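NEQ263 (Nanoarchaeum equitans Kin4-M, PDB 5BN3) probably binds ATP and forms, together with its partner NeqA, the catalytic core complex of an unusual archaeal ATP synthase. Local coordinates at residues I162-S166 and D167-M171; K170-I173 and D174-N178; N330-K334 and K335-Y339; R392-E395 and K396-I400. One frame throughout, in Å; residues are numbered along the deposited sequence.

All four contacts are local, each closing a helical turn instead of a long loop. From the N terminus, interaction 1 turns the chain from strand 156-162 into helix 166-178, and interaction 2 carries on along the same helix; the two overlap at K170 and M171 and belong to the nucleotide-binding domain. Much further on, interaction 3 starts helix 334-356 and interaction 4 starts helix 394-408, both in the C-terminal domain. None nests in or crosses another. Interactions 3 and 4 do touch, Y339 and H336 packing on F398, and so join the starts of two C-terminal helices. The centres of interactions 1 and 3 lie about 38 Å apart.

Interaction 1 (I162-S166 and D167-M171); sequences IGVPS and DIYKM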
loop_
_atom_site.group_PDB
_atom_site.type_symbol
_atom_site.label_atom_id
_atom_site.label_comp_id
_atom_site.label_asym_id
_atom_site.label_seq_id
_atom_site.Cartn_x
_atom_site.Cartn_y
_atom_site.Cartn_z
ATOM N N ILE B 162 -6.109 28.047 12.209
ATOM C CA ILE B 162 -5.117 27.686 11.202
ATOM C C ILE B 162 -5.771 27.174 9.919
ATOM O O ILE B 162 -6.106 25.992 9.810
ATOM C CB ILE B 162 -4.147 26.609 11.742
ATOM C CG1 ILE B 162 -3.655 26.983 13.146
ATOM C CG2 ILE B 162 -2.973 26.417 10.793
ATOM C CD1 ILE B 162 -2.880 25.874 13.842
ATOM N N GLY B 163 -5.956 28.071 8.953
ATOM C CA GLY B 163 -6.458 27.701 7.639
ATOM C C GLY B 163 -7.883 27.178 7.566
ATOM O O GLY B 163 -8.242 26.511 6.598
ATOM N N VAL B 164 -8.696 27.477 8.576
ATOM C CA VAL B 164 -10.101 27.067 8.566
ATOM C C VAL B 164 -10.961 28.078 7.797
ATOM O O VAL B 164 -10.608 29.256 7.715
ATOM C CB VAL B 164 -10.650 26.872 10.002
ATOM C CG1 VAL B 164 -9.878 25.775 10.728
ATOM C CG2 VAL B 164 -10.587 28.170 10.785
ATOM N N PRO B 165 -12.085 27.618 7.218
ATOM C CA PRO B 165 -12.972 28.513 6.460
ATOM C C PRO B 165 -13.601 29.583 7.354
ATOM O O PRO B 165 -13.631 29.404 8.573
ATOM C CB PRO B 165 -14.060 27.568 5.936
ATOM C CG PRO B 165 -13.447 26.202 5.985
ATOM C CD PRO B 165 -12.555 26.221 7.182
ATOM N N SER B 166 -14.103 30.664 6.759
ATOM C CA SER B 166 -14.633 31.788 7.530
ATOM C C SER B 166 -15.814 31.407 8.414
ATOM O O SER B 166 -15.960 31.937 9.512
ATOM C CB SER B 166 -15.009 32.956 6.615
ATOM O OG SER B 166 -16.040 32.600 5.711
ATOM N N ASP B 167 -16.650 30.493 7.933
ATOM C CA ASP B 167 -17.767 29.974 8.722
ATOM C C ASP B 167 -17.312 29.459 10.083
ATOM O O ASP B 167 -18.011 29.616 11.084
ATOM C CB ASP B 167 -18.447 28.830 7.970
ATOM C CG ASP B 167 -19.303 29.310 6.823
ATOM O OD1 ASP B 167 -19.263 30.516 6.504
ATOM O OD2 ASP B 167 -20.009 28.468 6.234
ATOM N N ILE B 168 -16.138 28.839 10.108
ATOM C CA ILE B 168 -15.614 28.243 11.331
ATOM C C ILE B 168 -15.075 29.290 12.311
ATOM O O ILE B 168 -15.516 29.347 13.461
ATOM C CB ILE B 168 -14.539 27.174 11.026
ATOM C CG1 ILE B 168 -15.112 26.084 10.113
ATOM C CG2 ILE B 168 -14.011 26.567 12.310
ATOM C CD1 ILE B 168 -16.392 25.448 10.635
ATOM N N TYR B 169 -14.141 30.131 11.867
ATOM C CA TYR B 169 -13.573 31.123 12.782
ATOM C C TYR B 169 -14.559 32.222 13.195
ATOM O O TYR B 169 -14.425 32.801 14.273
ATOM C CB TYR B 169 -12.220 31.690 12.297
ATOM C CG TYR B 169 -12.216 32.516 11.026
ATOM C CD1 TYR B 169 -12.774 33.789 10.989
ATOM C CD2 TYR B 169 -11.584 32.049 9.880
ATOM C CE1 TYR B 169 -12.741 34.550 9.838
ATOM C CE2 TYR B 169 -11.544 32.805 8.727
ATOM C CZ TYR B 169 -12.125 34.052 8.712
ATOM O OH TYR B 169 -12.093 34.812 7.567
ATOM N N LYS B 170 -15.555 32.491 12.356
ATOM C CA LYS B 170 -16.605 33.437 12.729
ATOM C C LYS B 170 -17.557 32.832 13.756
ATOM O O LYS B 170 -18.147 33.553 14.557
ATOM C CB LYS B 170 -17.372 33.931 11.497
ATOM C CG LYS B 170 -16.535 34.786 10.560
ATOM C CD LYS B 170 -17.332 35.950 9.993
ATOM C CE LYS B 170 -16.407 36.961 9.327
ATOM N NZ LYS B 170 -17.060 38.287 9.133
ATOM N N MET B 171 -17.704 31.510 13.729
ATOM C CA MET B 171 -18.500 30.805 14.732
ATOM C C MET B 171 -17.898 30.998 16.120
ATOM O O MET B 171 -18.618 31.201 17.098
ATOM C CB MET B 171 -18.583 29.312 14.399
ATOM C CG MET B 171 -19.351 28.489 15.418
ATOM S SD MET B 171 -19.108 26.710 15.231
ATOM C CE MET B 171 -19.522 26.488 13.501
#
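S166 lays its CA over one face of the Y169 ring, 3.7 Å from the ring centroid and 22° off the normal, a CH-pi contact within the first turn of helix 166-178. The phenol folds back there because Y169 CG sits between its own backbone N and carbonyl carbon (chi1 66°), which aims the ring at the helix start. V164 O comes up at the ring edge. The tight side is apolar: V164 CB meets I168 CB at 4.0 Å, the two side chains crossing at about a right angle, while P165 CD runs alongside I168 CG1. L226 backs both V164 and I168. The other side is looser: D167 and K170 stay partly exposed, K170 leading away once its CB and CG have passed S166 O. K193 of the neighbouring alpha chain packs on S166 and K170. Were Y169 an alanine, S166 CA would probably lose the face it rests on and K191 its weak hydroxyl partner. P165, at the N-cap, has no polar side chain; its O accepts from I168 N at 3.0 Å and weakly from Y169 N, and S166 O takes K170 N at 2.9 Å. The helix start thus rests on backbone bonds, apolar packing and the CH-pi contact.

Interaction 2 (K170-I173 and D174-N178); sequences KMFI and DEFIN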
loop_
_atom_site.group_PDB
_atom_site.type_symbol
_atom_site.label_atom_id
_atom_site.label_comp_id
_atom_site.label_asym_id
_atom_site.label_seq_id
_atom_site.Cartn_x
_atom_site.Cartn_y
_atom_site.Cartn_z
ATOM N N LYS B 170 -15.555 32.491 12.356
ATOM C CA LYS B 170 -16.605 33.437 12.729
ATOM C C LYS B 170 -17.557 32.832 13.756
ATOM O O LYS B 170 -18.147 33.553 14.557
ATOM C CB LYS B 170 -17.372 33.931 11.497
ATOM C CG LYS B 170 -16.535 34.786 10.560
ATOM C CD LYS B 170 -17.332 35.950 9.993
ATOM C CE LYS B 170 -16.407 36.961 9.327
ATOM N NZ LYS B 170 -17.060 38.287 9.133
ATOM N N MET B 171 -17.704 31.510 13.729
ATOM C CA MET B 171 -18.500 30.805 14.732
ATOM C C MET B 171 -17.898 30.998 16.120
ATOM O O MET B 171 -18.618 31.201 17.098
ATOM C CB MET B 171 -18.583 29.312 14.399
ATOM C CG MET B 171 -19.351 28.489 15.418
ATOM S SD MET B 171 -19.108 26.710 15.231
ATOM C CE MET B 171 -19.522 26.488 13.501
ATOM N N PHE B 172 -16.571 30.941 16.195
ATOM C CA PHE B 172 -15.856 31.169 17.446
ATOM C C PHE B 172 -15.983 32.618 17.901
ATOM O O PHE B 172 -16.368 32.886 19.039
ATOM C CB PHE B 172 -14.375 30.814 17.285
ATOM C CG PHE B 172 -14.084 29.345 17.398
ATOM C CD1 PHE B 172 -14.276 28.499 16.316
ATOM C CD2 PHE B 172 -13.605 28.813 18.585
ATOM C CE1 PHE B 172 -14.003 27.146 16.421
ATOM C CE2 PHE B 172 -13.329 27.462 18.696
ATOM C CZ PHE B 172 -13.529 26.629 17.613
ATOM N N ILE B 173 -15.637 33.542 17.007
ATOM C CA ILE B 173 -15.692 34.976 17.292
ATOM C C ILE B 173 -17.072 35.413 17.783
ATOM O O ILE B 173 -17.188 36.133 18.778
ATOM C CB ILE B 173 -15.298 35.805 16.043
ATOM C CG1 ILE B 173 -13.812 35.615 15.720
ATOM C CG2 ILE B 173 -15.595 37.281 16.250
ATOM C CD1 ILE B 173 -13.363 36.321 14.453
ATOM N N ASP B 174 -18.115 34.968 17.088
ATOM C CA ASP B 174 -19.484 35.333 17.445
ATOM C C ASP B 174 -19.916 34.792 18.811
ATOM O O ASP B 174 -20.631 35.468 19.546
ATOM C CB ASP B 174 -20.463 34.892 16.349
ATOM C CG ASP B 174 -20.297 35.681 15.059
ATOM O OD1 ASP B 174 -19.564 36.694 15.062
ATOM O OD2 ASP B 174 -20.913 35.293 14.044
ATOM N N GLU B 175 -19.483 33.580 19.149
ATOM C CA GLU B 175 -19.803 32.990 20.451
ATOM C C GLU B 175 -19.057 33.704 21.575
ATOM O O GLU B 175 -19.611 33.933 22.652
ATOM C CB GLU B 175 -19.483 31.489 20.460
ATOM C CG GLU B 175 -19.686 30.790 21.803
ATOM C CD GLU B 175 -21.135 30.408 22.079
ATOM O OE1 GLU B 175 -22.038 30.921 21.386
ATOM O OE2 GLU B 175 -21.369 29.589 22.994
ATOM N N PHE B 176 -17.801 34.066 21.319
ATOM C CA PHE B 176 -17.011 34.818 22.292
ATOM C C PHE B 176 -17.628 36.192 22.542
ATOM O O PHE B 176 -17.591 36.705 23.661
ATOM C CB PHE B 176 -15.561 34.962 21.818
ATOM C CG PHE B 176 -14.757 33.695 21.928
ATOM C CD1 PHE B 176 -15.141 32.686 22.801
ATOM C CD2 PHE B 176 -13.615 33.512 21.160
ATOM C CE1 PHE B 176 -14.401 31.520 22.906
ATOM C CE2 PHE B 176 -12.872 32.348 21.259
ATOM C CZ PHE B 176 -13.266 31.351 22.134
ATOM N N ILE B 177 -18.197 36.775 21.492
ATOM C CA ILE B 177 -18.872 38.063 21.590
ATOM C C ILE B 177 -20.188 37.941 22.363
ATOM O O ILE B 177 -20.471 38.746 23.251
ATOM C CB ILE B 177 -19.116 38.671 20.184
ATOM C CG1 ILE B 177 -17.791 39.160 19.588
ATOM C CG2 ILE B 177 -20.112 39.819 20.245
ATOM C CD1 ILE B 177 -17.890 39.634 18.153
ATOM N N ASN B 178 -20.982 36.927 22.032
ATOM C CA ASN B 178 -22.274 36.725 22.686
ATOM C C ASN B 178 -22.163 36.306 24.152
ATOM O O ASN B 178 -23.067 36.567 24.943
ATOM C CB ASN B 178 -23.117 35.712 21.906
ATOM C CG ASN B 178 -23.451 36.187 20.505
ATOM O OD1 ASN B 178 -23.411 37.383 20.211
ATOM N ND2 ASN B 178 -23.787 35.247 19.628
#
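F172 and F176, one turn apart, meet through an edge and not through their faces: F176 CZ lies at the edge of the F172 ring, near its plane, 4.4 Å from F172 CD2. The F176 ring has F172 O over one face, with F176 CG 3.4 Å from that oxygen: chi1 -74° swings the ring back toward the preceding turn, and chi2 -22° lays its face on F172 O. F176 N donates to this same oxygen at 2.9 Å; the ring over it is packing only. F159 of the adjoining strand stacks on F172, and L145 of helix 140-151 packs on both phenylalanines. On another flank, I173 and I177 run alongside each other, I173 CG2 touching I177 CD1 at 3.8 Å; I187 and I189 of strand 185-190 complete the packing round I173. This is the helix of a beta-alpha-beta unit, with its greasy flanks set against the sheet and helix 140-151. The D174 carboxylate bends back over the turn, its OD2 3.3 Å from K170 O; both are acceptors, so this is no hydrogen bond. K170 NZ stays 6.6 Å from D174 OD1, too far for a salt bridge, so cohesion here comes from the backbone bonds and apolar contacts, with any attraction between the two charges probably modest.

Interaction 3 (N330-K334 and K335-Y339); sequences NGMSK and KHKKY. With DIO (1,4-diethylene dioxide), chain N.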
loop_
_atom_site.group_PDB
_atom_site.type_symbol
_atom_site.label_atom_id
_atom_site.label_comp_id
_atom_site.label_asym_id
_atom_site.label_seq_id
_atom_site.Cartn_x
_atom_site.Cartn_y
_atom_site.Cartn_z
ATOM N N ASN B 330 -4.386 12.313 38.718
ATOM C CA ASN B 330 -3.719 13.280 39.589
ATOM C C ASN B 330 -4.685 14.221 40.308
ATOM O O ASN B 330 -4.369 14.739 41.378
ATOM C CB ASN B 330 -2.707 14.118 38.797
ATOM C CG ASN B 330 -1.528 13.309 38.305
ATOM O OD1 ASN B 330 -1.301 12.185 38.749
ATOM N ND2 ASN B 330 -0.757 13.886 37.389
ATOM N N GLY B 331 -5.854 14.452 39.718
ATOM C CA GLY B 331 -6.788 15.420 40.265
ATOM C C GLY B 331 -8.044 14.844 40.891
ATOM O O GLY B 331 -8.861 15.585 41.437
ATOM N N MET B 332 -8.199 13.526 40.826
ATOM C CA MET B 332 -9.432 12.887 41.278
ATOM C C MET B 332 -9.383 12.430 42.733
ATOM O O MET B 332 -8.380 11.879 43.194
ATOM C CB MET B 332 -9.770 11.699 40.375
ATOM C CG MET B 332 -9.962 12.084 38.924
ATOM S SD MET B 332 -9.874 10.680 37.798
ATOM C CE MET B 332 -11.312 9.760 38.320
ATOM N N SER B 333 -10.480 12.659 43.448
ATOM C CA SER B 333 -10.653 12.138 44.798
ATOM C C SER B 333 -10.823 10.629 44.710
ATOM O O SER B 333 -10.972 10.086 43.615
ATOM C CB SER B 333 -11.886 12.758 45.455
ATOM O OG SER B 333 -13.080 12.299 44.844
ATOM N N LYS B 334 -10.794 9.945 45.849
ATOM C CA LYS B 334 -11.018 8.504 45.851
ATOM C C LYS B 334 -12.432 8.177 45.386
ATOM O O LYS B 334 -12.648 7.182 44.698
ATOM C CB LYS B 334 -10.748 7.904 47.232
ATOM C CG LYS B 334 -9.272 7.802 47.573
ATOM C CD LYS B 334 -8.522 6.976 46.539
ATOM C CE LYS B 334 -7.182 7.604 46.190
ATOM N NZ LYS B 334 -6.305 7.773 47.378
ATOM N N LYS B 335 -13.387 9.025 45.757
ATOM C CA LYS B 335 -14.768 8.866 45.315
ATOM C C LYS B 335 -14.883 9.053 43.803
ATOM O O LYS B 335 -15.568 8.292 43.124
ATOM C CB LYS B 335 -15.677 9.870 46.027
ATOM C CG LYS B 335 -17.144 9.763 45.632
ATOM C CD LYS B 335 -17.974 10.882 46.245
ATOM C CE LYS B 335 -19.463 10.628 46.055
ATOM N NZ LYS B 335 -20.304 11.735 46.594
ATOM N N HIS B 336 -14.204 10.073 43.287
ATOM C CA HIS B 336 -14.211 10.371 41.860
ATOM C C HIS B 336 -13.607 9.209 41.072
ATOM O O HIS B 336 -14.129 8.821 40.024
ATOM C CB HIS B 336 -13.432 11.661 41.600
ATOM C CG HIS B 336 -13.662 12.257 40.244
ATOM N ND1 HIS B 336 -13.462 13.591 39.981
ATOM C CD2 HIS B 336 -14.068 11.695 39.080
ATOM C CE1 HIS B 336 -13.736 13.833 38.708
ATOM N NE2 HIS B 336 -14.104 12.700 38.142
ATOM N N LYS B 337 -12.510 8.656 41.583
ATOM C CA LYS B 337 -11.861 7.507 40.958
ATOM C C LYS B 337 -12.793 6.307 40.901
ATOM O O LYS B 337 -12.829 5.583 39.907
ATOM C CB LYS B 337 -10.576 7.140 41.707
ATOM C CG LYS B 337 -9.463 8.168 41.567
ATOM C CD LYS B 337 -8.286 7.848 42.483
ATOM C CE LYS B 337 -7.201 8.914 42.380
ATOM N NZ LYS B 337 -6.060 8.663 43.306
ATOM N N LYS B 338 -13.551 6.108 41.973
ATOM C CA LYS B 338 -14.491 4.998 42.056
ATOM C C LYS B 338 -15.582 5.107 40.993
ATOM O O LYS B 338 -15.917 4.122 40.333
ATOM C CB LYS B 338 -15.116 4.936 43.452
ATOM C CG LYS B 338 -16.092 3.792 43.640
ATOM C CD LYS B 338 -16.882 3.941 44.931
ATOM C CE LYS B 338 -18.028 2.944 44.988
ATOM N NZ LYS B 338 -17.547 1.539 44.882
ATOM N N TYR B 339 -16.131 6.307 40.825
ATOM C CA TYR B 339 -17.179 6.532 39.834
ATOM C C TYR B 339 -16.665 6.375 38.406
ATOM O O TYR B 339 -17.352 5.812 37.555
ATOM C CB TYR B 339 -17.815 7.914 40.021
ATOM C CG TYR B 339 -18.964 7.928 41.002
ATOM C CD1 TYR B 339 -20.243 7.569 40.603
ATOM C CD2 TYR B 339 -18.771 8.302 42.323
ATOM C CE1 TYR B 339 -21.297 7.580 41.494
ATOM C CE2 TYR B 339 -19.818 8.316 43.222
ATOM C CZ TYR B 339 -21.079 7.954 42.801
ATOM O OH TYR B 339 -22.127 7.967 43.688
HETATM C C1 DIO N . -13.899 14.986 43.304
HETATM C C2 DIO N . -11.788 15.400 42.698
HETATM C "C1'" DIO N . -14.199 16.448 43.268
HETATM C "C2'" DIO N . -12.076 16.861 42.657
HETATM O O1 DIO N . -12.928 14.695 42.367
HETATM O "O1'" DIO N . -13.059 17.165 43.581
#
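S333 and H336 close round an oxygen of a dioxane molecule, probably left from the crystallisation liquor: H336 ND1 donates to DIO O1 at 2.7 Å, while S333 N and S333 OG add weak bonds to it. The motif beneath is an N-cap at the start of helix 334-356. S333 OG, turned between its backbone N and carbonyl carbon (chi1 69°), accepts from H336 N at 2.9 Å, a fairly straight bond, and S333 O takes K337 N. M332 covers the imidazole, its CG 3.9 Å from the ring centroid and 9° off the normal, a CH-pi contact; the chain then bends at its last torsion (chi3 65°) and puts CE 3.5 Å from H336 CD2. H336 NE2 reaches the backbone oxygens of D119 and V120 through weak bonds, so both ring nitrogens have acceptors in this crystal. I110 packs on M332 and H336 from the neighbouring strand. Towards the surface the lysines gather: K337 CG rests on M332 CB, and its extended chain runs beside the bent one of K334. There K334 CE lies 3.3 Å from K337 NZ, and the two NZ atoms, like charges, are 4.2 Å apart.

Interaction 4 (R392-E395 and K396-I400); sequences RSIE and KSFEI
S397 OG has two partners: it donates to a water at 2.7 Å that in turn donates to R392 O, and it is hydrogen-bonded to S116 OG. The water thus ties the residue ahead of the N-cap to the first turn. The R392 and I400 side chains cross at about a right angle, I400 CD1 lying over one face of the guanidinium, 3.6 Å from R392 NH1. The polar end of R392 is held elsewhere, by a salt bridge from NE to E390 and hydrogen bonds to F383 O, K385 O and S116 OG. On another flank I394 places CG1 anti to the backbone N (chi1 -173°), which carries it over the F398 ring, with CG1 3.5 Å from CZ. I394 O lies over a face of that ring too, while Y339 stacks on it and H336 meets it edge-to-face. A serine in place of F398 would probably leave I394 CG1 and the Y339 ring without the face they pack on, and H336 without its edge-to-face partner. S393 OG accepts from K396 N at 3.1 Å, and S393 O accepts from S397 N: a serine N-cap, here opening helix 394-408 of the C-terminal domain.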
loop_
_atom_site.group_PDB
_atom_site.type_symbol
_atom_site.label_atom_id
_atom_site.label_comp_id
_atom_site.label_asym_id
_atom_site.label_seq_id
_atom_site.Cartn_x
_atom_site.Cartn_y
_atom_site.Cartn_z
ATOM N N ARG B 392 -23.414 20.664 34.043
ATOM C CA ARG B 392 -23.641 19.701 35.111
ATOM C C ARG B 392 -22.507 19.744 36.124
ATOM O O ARG B 392 -21.336 19.612 35.765
ATOM C CB ARG B 392 -23.783 18.286 34.541
ATOM C CG ARG B 392 -24.912 18.132 33.539
ATOM C CD ARG B 392 -25.214 16.672 33.287
ATOM N NE ARG B 392 -26.245 16.487 32.270
ATOM C CZ ARG B 392 -26.287 15.456 31.433
ATOM N NH1 ARG B 392 -25.350 14.521 31.487
ATOM N NH2 ARG B 392 -27.260 15.365 30.539
ATOM N N SER B 393 -22.854 19.939 37.393
ATOM C CA SER B 393 -21.866 19.828 38.457
ATOM C C SER B 393 -21.416 18.375 38.521
ATOM O O SER B 393 -22.127 17.477 38.061
ATOM C CB SER B 393 -22.452 20.268 39.801
ATOM O OG SER B 393 -23.429 19.352 40.263
ATOM N N ILE B 394 -20.230 18.140 39.074
ATOM C CA ILE B 394 -19.707 16.784 39.183
ATOM C C ILE B 394 -20.624 15.924 40.057
ATOM O O ILE B 394 -20.773 14.722 39.822
ATOM C CB ILE B 394 -18.250 16.783 39.711
ATOM C CG1 ILE B 394 -17.652 15.377 39.669
ATOM C CG2 ILE B 394 -18.173 17.360 41.117
ATOM C CD1 ILE B 394 -17.550 14.805 38.276
ATOM N N GLU B 395 -21.260 16.556 41.043
ATOM C CA GLU B 395 -22.215 15.875 41.908
ATOM C C GLU B 395 -23.442 15.425 41.122
ATOM O O GLU B 395 -23.961 14.331 41.340
ATOM C CB GLU B 395 -22.638 16.778 43.072
ATOM C CG GLU B 395 -21.531 17.101 44.067
ATOM C CD GLU B 395 -20.644 18.250 43.621
ATOM O OE1 GLU B 395 -21.036 18.997 42.700
ATOM O OE2 GLU B 395 -19.550 18.410 44.202
ATOM N N LYS B 396 -23.899 16.273 40.206
ATOM C CA LYS B 396 -25.025 15.934 39.341
ATOM C C LYS B 396 -24.674 14.765 38.423
ATOM O O LYS B 396 -25.497 13.879 38.187
ATOM C CB LYS B 396 -25.457 17.152 38.516
ATOM C CG LYS B 396 -26.589 16.878 37.534
ATOM C CD LYS B 396 -27.830 16.354 38.247
ATOM C CE LYS B 396 -28.934 15.989 37.264
ATOM N NZ LYS B 396 -29.419 17.156 36.485
ATOM N N SER B 397 -23.445 14.761 37.917
ATOM C CA SER B 397 -22.973 13.681 37.057
ATOM C C SER B 397 -22.919 12.347 37.805
ATOM O O SER B 397 -23.241 11.301 37.241
ATOM C CB SER B 397 -21.598 14.023 36.476
ATOM O OG SER B 397 -21.680 15.124 35.585
ATOM N N PHE B 398 -22.511 12.393 39.071
ATOM C CA PHE B 398 -22.484 11.204 39.919
ATOM C C PHE B 398 -23.897 10.678 40.168
ATOM O O PHE B 398 -24.126 9.469 40.167
ATOM C CB PHE B 398 -21.813 11.513 41.262
ATOM C CG PHE B 398 -20.329 11.746 41.170
ATOM C CD1 PHE B 398 -19.608 11.339 40.054
ATOM C CD2 PHE B 398 -19.652 12.363 42.211
ATOM C CE1 PHE B 398 -18.240 11.554 39.980
ATOM C CE2 PHE B 398 -18.288 12.580 42.143
ATOM C CZ PHE B 398 -17.581 12.172 41.027
ATOM N N GLU B 399 -24.834 11.599 40.389
ATOM C CA GLU B 399 -26.234 11.251 40.625
ATOM C C GLU B 399 -26.851 10.524 39.435
ATOM O O GLU B 399 -27.630 9.585 39.607
ATOM C CB GLU B 399 -27.054 12.509 40.934
ATOM C CG GLU B 399 -26.774 13.135 42.290
ATOM C CD GLU B 399 -27.580 14.398 42.520
ATOM O OE1 GLU B 399 -28.573 14.609 41.789
ATOM O OE2 GLU B 399 -27.220 15.182 43.423
ATOM N N ILE B 400 -26.512 10.973 38.230
ATOM C CA ILE B 400 -26.990 10.329 37.011
ATOM C C ILE B 400 -26.482 8.890 36.933
ATOM O O ILE B 400 -27.244 7.972 36.626
ATOM C CB ILE B 400 -26.563 11.117 35.749
ATOM C CG1 ILE B 400 -27.241 12.491 35.726
ATOM C CG2 ILE B 400 -26.922 10.351 34.495
ATOM C CD1 ILE B 400 -26.813 13.371 34.562
HETATM O O HOH W 1 -19.901 17.100 35.409
#